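Side-chain contact in Yop proteins translocation protein Q (Yersinia pseudotuberculosis, PDB 3UEP), which forms part of the Yop type III secretion machinery, this chain being the C-terminal FliN-like fragment made from an internal translation start: residues A[14-17]-A[18-21]. Sequence-based numbering, arbitrary orientation.
Sequences TDLN and QLPV
D15 and Q18 meet twice round one short turn. Q18 N donates to D15 O at 2.9 Å, and the extended Q18 side chain brings NE2 to D15 OD2 at 3.0 Å. This hydrogen bond, close to the plane of the Q18 amide, meets OD2 on its anti side, slightly out of the carboxylate plane, although the two flat groups stand 86° apart. D15 holds CG anti to its own N (chi1 174°), which turns the carboxylate over the following residues: OD1 takes N17 N at 3.0 Å from above its plane and, on its syn lone pair, a bent bond (133°) from N17 ND2 at 2.9 Å. The three bonds restrain the carboxylate's rotation. L19 N binds L16 O at 3.0 Å, closing a second turn. This tightly bonded polar side nevertheless faces solvent, N17 and Q18 being exposed, though N17 touches W34 of the second subunit. Looser is the apolar contact, L16 CB 4.0 Å from L19 CD1, whose inner partner L19 is buried against L13, L91 and V93. An Asx turn at D15 thus opens a short 3-10 segment leading into strand 20-27, whose P20 and V21 pair antiparallel with the second subunit in this FliN-type C-terminal dimer.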
loop_
_atom_site.group_PDB
_atom_site.type_symbol
_atom_site.label_atom_id
_atom_site.label_comp_id
_atom_site.label_asym_id
_atom_site.label_seq_id
_atom_site.Cartn_x
_atom_site.Cartn_y
_atom_site.Cartn_z
ATOM N N THR A 14 -13.510 26.976 2.457
ATOM C CA THR A 14 -13.758 27.747 3.668
ATOM C C THR A 14 -14.145 26.828 4.824
ATOM O O THR A 14 -14.224 27.243 5.977
ATOM C CB THR A 14 -14.847 28.771 3.425
ATOM O OG1 THR A 14 -16.083 28.089 3.188
ATOM C CG2 THR A 14 -14.488 29.632 2.194
ATOM N N ASP A 15 -14.376 25.565 4.501
ATOM C CA ASP A 15 -14.677 24.548 5.493
ATOM C C ASP A 15 -13.519 23.551 5.523
ATOM O O ASP A 15 -13.377 22.732 4.623
ATOM C CB ASP A 15 -16.005 23.847 5.141
ATOM C CG ASP A 15 -16.301 22.672 6.057
ATOM O OD1 ASP A 15 -15.682 22.613 7.141
ATOM O OD2 ASP A 15 -17.143 21.808 5.701
ATOM N N LEU A 16 -12.679 23.632 6.547
ATOM C CA LEU A 16 -11.513 22.759 6.639
ATOM C C LEU A 16 -11.898 21.276 6.690
ATOM O O LEU A 16 -11.101 20.419 6.339
ATOM C CB LEU A 16 -10.653 23.111 7.859
ATOM C CG LEU A 16 -9.952 24.474 7.897
ATOM C CD1 LEU A 16 -8.756 24.420 8.866
ATOM C CD2 LEU A 16 -9.499 24.920 6.513
ATOM N N ASN A 17 -13.118 20.978 7.134
ATOM C CA ASN A 17 -13.585 19.592 7.203
ATOM C C ASN A 17 -13.710 18.970 5.823
ATOM O O ASN A 17 -13.938 17.767 5.694
ATOM C CB ASN A 17 -14.937 19.510 7.908
ATOM C CG ASN A 17 -14.872 19.994 9.336
ATOM O OD1 ASN A 17 -14.171 19.415 10.156
ATOM N ND2 ASN A 17 -15.607 21.058 9.643
ATOM N N GLN A 18 -13.572 19.796 4.789
ATOM C CA GLN A 18 -13.647 19.302 3.420
ATOM C C GLN A 18 -12.283 19.228 2.733
ATOM O O GLN A 18 -12.197 18.918 1.533
ATOM C CB GLN A 18 -14.595 20.167 2.602
ATOM C CG GLN A 18 -16.030 20.140 3.116
ATOM C CD GLN A 18 -16.963 20.922 2.212
ATOM O OE1 GLN A 18 -16.855 20.847 0.980
ATOM N NE2 GLN A 18 -17.870 21.709 2.815
ATOM N N LEU A 19 -11.218 19.495 3.489
ATOM C CA LEU A 19 -9.853 19.425 2.945
ATOM C C LEU A 19 -9.551 18.010 2.452
ATOM O O LEU A 19 -9.848 17.043 3.142
ATOM C CB LEU A 19 -8.838 19.785 4.024
ATOM C CG LEU A 19 -8.784 21.235 4.505
ATOM C CD1 LEU A 19 -7.841 21.335 5.691
ATOM C CD2 LEU A 19 -8.369 22.182 3.370
ATOM N N PRO A 20 -8.938 17.884 1.269
ATOM C CA PRO A 20 -8.646 16.538 0.758
ATOM C C PRO A 20 -7.494 15.872 1.517
ATOM O O PRO A 20 -6.561 16.550 1.949
ATOM C CB PRO A 20 -8.233 16.779 -0.704
ATOM C CG PRO A 20 -8.160 18.325 -0.878
ATOM C CD PRO A 20 -8.299 18.948 0.473
ATOM N N VAL A 21 -7.582 14.552 1.668
ATOM C CA VAL A 21 -6.499 13.731 2.192
ATOM C C VAL A 21 -6.295 12.542 1.258
ATOM O O VAL A 21 -7.251 11.836 0.915
ATOM C CB VAL A 21 -6.813 13.206 3.599
ATOM C CG1 VAL A 21 -5.650 12.367 4.120
ATOM C CG2 VAL A 21 -7.108 14.370 4.540
#